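Local coordinates for putative phosphoribosyltransferase (Neisseria gonorrhoeae, PDB 5VOG) that binds the alarmone ppGpp (guanosine-5',3'-tetraphosphate) and, as a member of the type I phosphoribosyltransferase family, may have glycosyltransferase activity, at the interface of chains A and B. Numbering follows the deposited sequence. Chains: chain A/B, Putative phosphoribosyltransferase.

Contact 1: the interface of chains A and B. Residues chain A 17, 50, 165-166; chain B 21, 53-54, 57.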
loop_
_atom_site.group_PDB
_atom_site.type_symbol
_atom_site.label_atom_id
_atom_site.label_comp_id
_atom_site.label_asym_id
_atom_site.label_seq_id
_atom_site.Cartn_x
_atom_site.Cartn_y
_atom_site.Cartn_z
ATOM N N TYR A 17 14.534 -4.118 0.510
ATOM C CA TYR A 17 13.194 -4.555 0.894
ATOM C C TYR A 17 13.252 -5.506 2.079
ATOM O O TYR A 17 12.463 -5.387 3.020
ATOM C CB TYR A 17 12.487 -5.243 -0.275
ATOM C CG TYR A 17 11.894 -4.327 -1.325
ATOM C CD1 TYR A 17 10.768 -3.550 -1.048
ATOM C CD2 TYR A 17 12.424 -4.279 -2.612
ATOM C CE1 TYR A 17 10.217 -2.718 -2.013
ATOM C CE2 TYR A 17 11.873 -3.454 -3.586
ATOM C CZ TYR A 17 10.771 -2.677 -3.283
ATOM O OH TYR A 17 10.218 -1.855 -4.250
ATOM N N ILE A 50 3.398 0.318 1.892
ATOM C CA ILE A 50 4.217 -0.893 1.930
ATOM C C ILE A 50 4.476 -1.300 3.381
ATOM O O ILE A 50 4.264 -2.468 3.722
ATOM C CB ILE A 50 5.507 -0.725 1.106
ATOM C CG1 ILE A 50 5.133 -0.512 -0.371
ATOM C CG2 ILE A 50 6.388 -1.954 1.266
ATOM C CD1 ILE A 50 6.305 -0.368 -1.312
ATOM N N PRO A 165 13.770 1.264 -1.052
ATOM C CA PRO A 165 13.855 0.432 -2.260
ATOM C C PRO A 165 12.710 0.681 -3.228
ATOM O O PRO A 165 12.868 0.465 -4.438
ATOM C CB PRO A 165 13.835 -0.998 -1.700
ATOM C CG PRO A 165 13.105 -0.879 -0.383
ATOM C CD PRO A 165 13.496 0.475 0.165
ATOM N N TRP A 166 11.563 1.132 -2.731
ATOM C CA TRP A 166 10.427 1.413 -3.596
ATOM C C TRP A 166 10.566 2.735 -4.336
ATOM O O TRP A 166 9.639 3.128 -5.052
ATOM C CB TRP A 166 9.133 1.379 -2.786
ATOM C CG TRP A 166 9.115 2.146 -1.472
ATOM C CD1 TRP A 166 8.974 3.498 -1.309
ATOM C CD2 TRP A 166 9.163 1.587 -0.146
ATOM N NE1 TRP A 166 8.941 3.811 0.034
ATOM C CE2 TRP A 166 9.059 2.659 0.766
ATOM C CE3 TRP A 166 9.296 0.287 0.354
ATOM C CZ2 TRP A 166 9.063 2.468 2.148
ATOM C CZ3 TRP A 166 9.304 0.098 1.728
ATOM C CH2 TRP A 166 9.201 1.186 2.609
ATOM N N HIS B 21 9.707 -6.297 -7.808
ATOM C CA HIS B 21 10.123 -4.962 -8.232
ATOM C C HIS B 21 10.541 -4.946 -9.702
ATOM O O HIS B 21 10.151 -4.041 -10.453
ATOM C CB HIS B 21 11.266 -4.486 -7.327
ATOM C CG HIS B 21 11.696 -3.071 -7.564
ATOM N ND1 HIS B 21 11.338 -2.034 -6.727
ATOM C CD2 HIS B 21 12.473 -2.524 -8.529
ATOM C CE1 HIS B 21 11.873 -0.910 -7.171
ATOM N NE2 HIS B 21 12.568 -1.180 -8.263
ATOM N N ARG B 53 2.548 0.997 -4.981
ATOM C CA ARG B 53 3.616 1.904 -4.567
ATOM C C ARG B 53 4.909 1.617 -5.326
ATOM O O ARG B 53 5.650 2.555 -5.653
ATOM C CB ARG B 53 3.834 1.834 -3.053
ATOM C CG ARG B 53 4.941 2.780 -2.555
ATOM C CD ARG B 53 4.656 4.237 -2.920
ATOM N NE ARG B 53 5.727 5.167 -2.549
ATOM C CZ ARG B 53 6.833 5.367 -3.259
ATOM N NH1 ARG B 53 7.049 4.692 -4.390
ATOM N NH2 ARG B 53 7.731 6.252 -2.838
ATOM N N MET B 54 5.176 0.347 -5.660
ATOM C CA MET B 54 6.295 0.060 -6.555
ATOM C C MET B 54 6.080 0.713 -7.915
ATOM O O MET B 54 7.007 1.297 -8.492
ATOM C CB MET B 54 6.479 -1.453 -6.718
ATOM C CG MET B 54 7.010 -2.170 -5.477
ATOM S SD MET B 54 7.044 -3.940 -5.846
ATOM C CE MET B 54 7.983 -4.570 -4.452
ATOM N N CYS B 57 7.030 4.422 -8.375
ATOM C CA CYS B 57 8.426 4.730 -8.665
ATOM C C CYS B 57 8.619 5.048 -10.139
ATOM O O CYS B 57 9.412 5.930 -10.499
ATOM C CB CYS B 57 9.299 3.544 -8.264
ATOM S SG CYS B 57 11.048 3.786 -8.513
#
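A:Tyr17 and B:His21 meet across the two-fold interface of two chains of the type I phosphoribosyltransferase family, a pairing that is plausibly the native dimer. The phenol OH of A:Tyr17 and ND1 of B:His21 share a hydrogen bond of 2.7 Å whose direction the model does not settle. Each of the two atoms lies at the edge of the other's ring, in plane, and the side chains cross at about a right angle. B:Met54, extended beyond CG, runs past the same hydroxyl: its CE methyl sits 3.6 Å from A:Tyr17 CZ, and its CG also touches OH. Beside this, B:Arg53 presents the face of its guanidinium to the A:Trp166 indole, with CD1 3.3 Å above the plane and over its centre, the two planes turned 67° apart. NH1 of B:Arg53 adds a weak hydrogen bond of 3.1 Å to A:Trp166 O, a carbonyl that B:Cys57 CB also touches. Lower on the arginine chain, bent at chi2 (58°), CG packs 3.6 Å from A:Ile50 CD1. Behind the first shell, A:Pro165 CB lies 3.6 Å above the centre of the A:Tyr17 ring, while A:Pro165 CD and A:Ile50 CB clamp opposite faces of the indole.

Contact 2: the interface of chains A and B. Residues chain A 166-169; chain B 57-58.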
loop_
_atom_site.group_PDB
_atom_site.type_symbol
_atom_site.label_atom_id
_atom_site.label_comp_id
_atom_site.label_asym_id
_atom_site.label_seq_id
_atom_site.Cartn_x
_atom_site.Cartn_y
_atom_site.Cartn_z
ATOM N N TRP A 166 11.563 1.132 -2.731
ATOM C CA TRP A 166 10.427 1.413 -3.596
ATOM C C TRP A 166 10.566 2.735 -4.336
ATOM O O TRP A 166 9.639 3.128 -5.052
ATOM C CB TRP A 166 9.133 1.379 -2.786
ATOM C CG TRP A 166 9.115 2.146 -1.472
ATOM C CD1 TRP A 166 8.974 3.498 -1.309
ATOM C CD2 TRP A 166 9.163 1.587 -0.146
ATOM N NE1 TRP A 166 8.941 3.811 0.034
ATOM C CE2 TRP A 166 9.059 2.659 0.766
ATOM C CE3 TRP A 166 9.296 0.287 0.354
ATOM C CZ2 TRP A 166 9.063 2.468 2.148
ATOM C CZ3 TRP A 166 9.304 0.098 1.728
ATOM C CH2 TRP A 166 9.201 1.186 2.609
ATOM N N ASP A 167 11.708 3.413 -4.198
ATOM C CA ASP A 167 12.075 4.546 -5.039
ATOM C C ASP A 167 13.244 4.231 -5.969
ATOM O O ASP A 167 13.759 5.139 -6.635
ATOM C CB ASP A 167 12.432 5.762 -4.181
ATOM C CG ASP A 167 11.232 6.370 -3.492
ATOM O OD1 ASP A 167 10.150 6.450 -4.120
ATOM O OD2 ASP A 167 11.380 6.764 -2.309
ATOM N N ALA A 168 13.673 2.974 -6.040
ATOM C CA ALA A 168 14.862 2.596 -6.806
ATOM C C ALA A 168 14.486 2.315 -8.258
ATOM O O ALA A 168 13.844 1.301 -8.555
ATOM C CB ALA A 168 15.524 1.371 -6.187
ATOM N N LEU A 169 14.907 3.193 -9.169
ATOM C CA LEU A 169 14.788 2.873 -10.586
ATOM C C LEU A 169 15.611 1.642 -10.943
ATOM O O LEU A 169 15.209 0.844 -11.798
ATOM C CB LEU A 169 15.211 4.070 -11.439
ATOM C CG LEU A 169 14.319 5.307 -11.332
ATOM C CD1 LEU A 169 14.908 6.439 -12.170
ATOM C CD2 LEU A 169 12.896 4.998 -11.770
ATOM N N CYS B 57 7.030 4.422 -8.375
ATOM C CA CYS B 57 8.426 4.730 -8.665
ATOM C C CYS B 57 8.619 5.048 -10.139
ATOM O O CYS B 57 9.412 5.930 -10.499
ATOM C CB CYS B 57 9.299 3.544 -8.264
ATOM S SG CYS B 57 11.048 3.786 -8.513
ATOM N N PHE B 58 7.885 4.352 -11.003
ATOM C CA PHE B 58 8.057 4.455 -12.440
ATOM C C PHE B 58 6.993 5.297 -13.126
ATOM O O PHE B 58 7.281 5.891 -14.165
ATOM C CB PHE B 58 8.083 3.050 -13.044
ATOM C CG PHE B 58 9.139 2.175 -12.436
ATOM C CD1 PHE B 58 10.465 2.300 -12.827
ATOM C CD2 PHE B 58 8.819 1.250 -11.453
ATOM C CE1 PHE B 58 11.449 1.518 -12.248
ATOM C CE2 PHE B 58 9.798 0.468 -10.870
ATOM C CZ PHE B 58 11.114 0.597 -11.273
#
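A:Leu169 and B:Phe58 slide past each other in opposite directions, the leucine running alongside one edge of the phenyl ring, where a helix end meets a loop in the two-fold interface of the probable dimer. Its CD2 methyl is 3.8 Å from CD1 of B:Phe58 and equally near CE1, and it stands above the plane but well outside the rim beside that bond. The sulfur of B:Cys57 lies 4.2 Å above the ring plane. The methyl and the sulfur lie on the same side of the ring, the sulfur over its centre and the methyl beyond its rim, and they also touch each other, A:Leu169 CD2 lying 3.9 Å from B:Cys57 SG. The carbonyl O of A:Leu169 comes to the ring differently, in plane at the edge, nearest to CE1.

B:Cys57 carries its SG anti to its own backbone N (chi1 -178°), which directs the thiol at the main chain of A:Asp167. B:Cys57 SG is 3.4 Å from A:Asp167 C, the carbonyl carbon, and 3.7 Å from A:Asp167 CA, so the sulfur rests against backbone.

In the fold, B:Cys57 and B:Phe58 belong to the last turn of helix 49-59. Opposite them the chain of A leaves the 3-10 helix 165-167 and passes through A:Ala168 and A:Leu169 just before helix 171-179, laying this short loop across the end of the partner's helix.

Contact 3: the interface of chains A and B. Residues chain A 65, 87-89; chain B 65, 87-89.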
loop_
_atom_site.group_PDB
_atom_site.type_symbol
_atom_site.label_atom_id
_atom_site.label_comp_id
_atom_site.label_asym_id
_atom_site.label_seq_id
_atom_site.Cartn_x
_atom_site.Cartn_y
_atom_site.Cartn_z
ATOM N N ALA A 65 -7.157 3.167 4.433
ATOM C CA ALA A 65 -6.182 4.075 3.839
ATOM C C ALA A 65 -6.665 5.519 3.833
ATOM O O ALA A 65 -7.836 5.804 3.573
ATOM C CB ALA A 65 -5.843 3.665 2.403
ATOM N N GLN A 87 -6.988 11.813 0.007
ATOM C CA GLN A 87 -8.071 10.864 0.209
ATOM C C GLN A 87 -8.261 10.672 1.705
ATOM O O GLN A 87 -7.282 10.574 2.450
ATOM C CB GLN A 87 -7.778 9.507 -0.444
ATOM C CG GLN A 87 -8.919 8.508 -0.241
ATOM C CD GLN A 87 -8.679 7.171 -0.899
ATOM O OE1 GLN A 87 -7.709 6.995 -1.651
ATOM N NE2 GLN A 87 -9.580 6.216 -0.642
ATOM N N TRP A 88 -9.513 10.604 2.151
ATOM C CA TRP A 88 -9.772 10.437 3.571
ATOM C C TRP A 88 -10.848 9.384 3.783
ATOM O O TRP A 88 -11.491 8.913 2.837
ATOM C CB TRP A 88 -10.164 11.766 4.233
ATOM C CG TRP A 88 -9.847 11.783 5.689
ATOM C CD1 TRP A 88 -10.731 11.692 6.733
ATOM C CD2 TRP A 88 -8.545 11.841 6.270
ATOM N NE1 TRP A 88 -10.051 11.710 7.928
ATOM C CE2 TRP A 88 -8.708 11.802 7.674
ATOM C CE3 TRP A 88 -7.255 11.938 5.742
ATOM C CZ2 TRP A 88 -7.624 11.863 8.559
ATOM C CZ3 TRP A 88 -6.177 11.994 6.617
ATOM C CH2 TRP A 88 -6.370 11.953 8.013
ATOM N N LEU A 89 -10.995 8.982 5.048
ATOM C CA LEU A 89 -12.039 8.052 5.478
ATOM C C LEU A 89 -13.263 8.876 5.835
ATOM O O LEU A 89 -13.425 9.311 6.974
ATOM C CB LEU A 89 -11.578 7.222 6.669
ATOM C CG LEU A 89 -10.720 6.001 6.395
ATOM C CD1 LEU A 89 -10.173 5.474 7.703
ATOM C CD2 LEU A 89 -11.535 4.932 5.693
ATOM N N ALA B 65 -7.051 4.664 -3.071
ATOM C CA ALA B 65 -7.217 3.309 -2.555
ATOM C C ALA B 65 -8.681 2.938 -2.363
ATOM O O ALA B 65 -9.495 3.748 -1.912
ATOM C CB ALA B 65 -6.485 3.129 -1.222
ATOM N N GLN B 87 -13.575 -0.480 1.963
ATOM C CA GLN B 87 -13.375 0.956 1.846
ATOM C C GLN B 87 -13.532 1.339 0.383
ATOM O O GLN B 87 -13.046 0.629 -0.502
ATOM C CB GLN B 87 -11.987 1.387 2.338
ATOM C CG GLN B 87 -11.775 2.897 2.224
ATOM C CD GLN B 87 -10.430 3.361 2.730
ATOM O OE1 GLN B 87 -9.665 2.581 3.316
ATOM N NE2 GLN B 87 -10.139 4.651 2.531
ATOM N N TRP B 88 -14.195 2.462 0.120
ATOM C CA TRP B 88 -14.397 2.883 -1.255
ATOM C C TRP B 88 -14.108 4.370 -1.392
ATOM O O TRP B 88 -13.910 5.087 -0.403
ATOM C CB TRP B 88 -15.815 2.552 -1.743
ATOM C CG TRP B 88 -15.876 2.394 -3.224
ATOM C CD1 TRP B 88 -16.415 3.268 -4.132
ATOM C CD2 TRP B 88 -15.328 1.316 -3.983
ATOM N NE1 TRP B 88 -16.248 2.784 -5.408
ATOM C CE2 TRP B 88 -15.585 1.586 -5.347
ATOM C CE3 TRP B 88 -14.657 0.138 -3.643
ATOM C CZ2 TRP B 88 -15.199 0.715 -6.372
ATOM C CZ3 TRP B 88 -14.267 -0.726 -4.658
ATOM C CH2 TRP B 88 -14.538 -0.430 -6.009
ATOM N N LEU B 89 -14.031 4.811 -2.650
ATOM C CA LEU B 89 -13.860 6.222 -2.996
ATOM C C LEU B 89 -15.244 6.835 -3.103
ATOM O O LEU B 89 -15.860 6.829 -4.168
ATOM C CB LEU B 89 -13.096 6.376 -4.305
ATOM C CG LEU B 89 -11.581 6.290 -4.258
ATOM C CD1 LEU B 89 -11.043 6.219 -5.671
ATOM C CD2 LEU B 89 -11.008 7.492 -3.533
HETATM O O HOH W 1 -11.940 6.589 1.134
#
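A:Ala65 and B:Ala65 face each other at the two-fold axis of the probable dimer, their CB methyls 3.7 Å apart, where glutamines dock on partner strands. Flanking this centre, A:Leu89 lays its CD2 methyl over one face of the B:Gln87 side-chain amide, 3.5 Å from CD; the side chains cross at about a right angle, and B:Leu89 covers A:Gln87 in the same way. The glutamine chain is extended (chi1 -180°, chi2 179°), which carries the flat amide of B:Gln87 across the axis to strand 63-75 of chain A. There it docks on the backbone of A:Ala65 much as a neighbouring strand would. A:Ala65 N donates to B:Gln87 OE1 over 2.8 Å, in the carbonyl plane and on a lone pair of the amide oxygen. B:Gln87 NE2 donates to A:Ala65 O, also over 2.8 Å and nearly straight at 173°. The pair recurs with the chains exchanged. Since the backbone N-H needs an acceptor and the carbonyl a donor, the pair fixes which end of the amide is which, and the methyl above it probably limits tilting. Outermost, a water on the axis binds A:Gln87 NE2 and B:Gln87 NE2 at 3.0 Å each, and also contacts the carbonyl O of A:Trp88 and of B:Trp88 at 2.9 Å.

Contact 4: the interface of chains A and B. Residues chain A 17, 165, 168, 171; chain B 18, 21-22, 58.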
loop_
_atom_site.group_PDB
_atom_site.type_symbol
_atom_site.label_atom_id
_atom_site.label_comp_id
_atom_site.label_asym_id
_atom_site.label_seq_id
_atom_site.Cartn_x
_atom_site.Cartn_y
_atom_site.Cartn_z
ATOM N N TYR A 17 14.534 -4.118 0.510
ATOM C CA TYR A 17 13.194 -4.555 0.894
ATOM C C TYR A 17 13.252 -5.506 2.079
ATOM O O TYR A 17 12.463 -5.387 3.020
ATOM C CB TYR A 17 12.487 -5.243 -0.275
ATOM C CG TYR A 17 11.894 -4.327 -1.325
ATOM C CD1 TYR A 17 10.768 -3.550 -1.048
ATOM C CD2 TYR A 17 12.424 -4.279 -2.612
ATOM C CE1 TYR A 17 10.217 -2.718 -2.013
ATOM C CE2 TYR A 17 11.873 -3.454 -3.586
ATOM C CZ TYR A 17 10.771 -2.677 -3.283
ATOM O OH TYR A 17 10.218 -1.855 -4.250
ATOM N N PRO A 165 13.770 1.264 -1.052
ATOM C CA PRO A 165 13.855 0.432 -2.260
ATOM C C PRO A 165 12.710 0.681 -3.228
ATOM O O PRO A 165 12.868 0.465 -4.438
ATOM C CB PRO A 165 13.835 -0.998 -1.700
ATOM C CG PRO A 165 13.105 -0.879 -0.383
ATOM C CD PRO A 165 13.496 0.475 0.165
ATOM N N ALA A 168 13.673 2.974 -6.040
ATOM C CA ALA A 168 14.862 2.596 -6.806
ATOM C C ALA A 168 14.486 2.315 -8.258
ATOM O O ALA A 168 13.844 1.301 -8.555
ATOM C CB ALA A 168 15.524 1.371 -6.187
ATOM N N ILE A 171 17.110 -1.456 -8.963
ATOM C CA ILE A 171 17.140 -2.113 -7.656
ATOM C C ILE A 171 18.496 -2.767 -7.400
ATOM O O ILE A 171 18.914 -2.907 -6.243
ATOM C CB ILE A 171 15.976 -3.119 -7.537
ATOM C CG1 ILE A 171 15.798 -3.606 -6.093
ATOM C CG2 ILE A 171 16.169 -4.298 -8.487
ATOM C CD1 ILE A 171 15.407 -2.516 -5.083
ATOM N N ASP B 18 12.549 -8.278 -4.615
ATOM C CA ASP B 18 13.260 -7.753 -5.778
ATOM C C ASP B 18 12.734 -8.352 -7.077
ATOM O O ASP B 18 12.642 -7.648 -8.090
ATOM C CB ASP B 18 14.755 -8.021 -5.654
ATOM C CG ASP B 18 15.429 -7.165 -4.587
ATOM O OD1 ASP B 18 14.780 -6.250 -4.041
ATOM O OD2 ASP B 18 16.618 -7.411 -4.293
ATOM N N HIS B 21 9.707 -6.297 -7.808
ATOM C CA HIS B 21 10.123 -4.962 -8.232
ATOM C C HIS B 21 10.541 -4.946 -9.702
ATOM O O HIS B 21 10.151 -4.041 -10.453
ATOM C CB HIS B 21 11.266 -4.486 -7.327
ATOM C CG HIS B 21 11.696 -3.071 -7.564
ATOM N ND1 HIS B 21 11.338 -2.034 -6.727
ATOM C CD2 HIS B 21 12.473 -2.524 -8.529
ATOM C CE1 HIS B 21 11.873 -0.910 -7.171
ATOM N NE2 HIS B 21 12.568 -1.180 -8.263
ATOM N N ARG B 22 11.310 -5.953 -10.137
ATOM C CA ARG B 22 11.752 -6.008 -11.531
ATOM C C ARG B 22 10.574 -6.188 -12.483
ATOM O O ARG B 22 10.553 -5.605 -13.576
ATOM C CB ARG B 22 12.770 -7.135 -11.715
ATOM C CG ARG B 22 14.038 -6.984 -10.885
ATOM C CD ARG B 22 14.931 -8.215 -10.986
ATOM N NE ARG B 22 15.969 -8.219 -9.954
ATOM C CZ ARG B 22 17.157 -7.633 -10.082
ATOM N NH1 ARG B 22 17.468 -6.994 -11.203
ATOM N NH2 ARG B 22 18.036 -7.686 -9.091
ATOM N N PHE B 58 7.885 4.352 -11.003
ATOM C CA PHE B 58 8.057 4.455 -12.440
ATOM C C PHE B 58 6.993 5.297 -13.126
ATOM O O PHE B 58 7.281 5.891 -14.165
ATOM C CB PHE B 58 8.083 3.050 -13.044
ATOM C CG PHE B 58 9.139 2.175 -12.436
ATOM C CD1 PHE B 58 10.465 2.300 -12.827
ATOM C CD2 PHE B 58 8.819 1.250 -11.453
ATOM C CE1 PHE B 58 11.449 1.518 -12.248
ATOM C CE2 PHE B 58 9.798 0.468 -10.870
ATOM C CZ PHE B 58 11.114 0.597 -11.273
HETATM O O HOH W 2 15.962 -4.786 -2.074
#
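A:Ala168 and B:His21 are joined by a direct hydrogen bond across this interface between type I phosphoribosyltransferase chains. NE2 of the imidazole donates to the carbonyl O of A:Ala168 over 2.8 Å, a bond bent to 137° at the hydrogen but lying in the carbonyl plane and close to the plane of the ring. With ND1 already engaged by A:Tyr17 OH, both ring nitrogens are tied to chain A, which fixes the rotation of the imidazole. If NE2 carries the proton, ND1 may well serve as acceptor for the phenol.

Through water, the backbone N of A:Tyr17, at the start of helix 17-33, reaches the carboxylate of B:Asp18: the water is 3.0 Å from A:Tyr17 N and 2.7 Å from B:Asp18 OD1. The same OD1 lies at the edge of the A:Tyr17 ring, in plane, 3.4 Å from CD2.

Apolar packing is carried by A:Ile171, the first residue of helix 171-179. Its branches diverge: CG1, anti to the backbone N (chi1 -168°), reaches B:Asp18 and a rim of the imidazole face, and CB sits 3.7 Å from B:His21 CD2. CG2 turns the other way, 3.8 Å above the centre of the B:Arg22 guanidinium.

Contacts 1, 2 and 4 form one continuous patch, their C-alpha centres about 5 to 6 Å apart. Contact 1 shares A:Trp166 and B:Cys57 with contact 2, and A:Tyr17, A:Pro165 and B:His21 with contact 4; contacts 2 and 4 have A:Ala168 and B:Phe58 in common. Helices 17-33 and 49-59 and the segment from 165 to 171 supply this patch. Contact 3, built on strand 63-75 and residues 87-89, lies about 21 to 26 Å from the other centres. Two-fold symmetry repeats the helical patch with chains exchanged, so the probable dimer is anchored at well-separated levels.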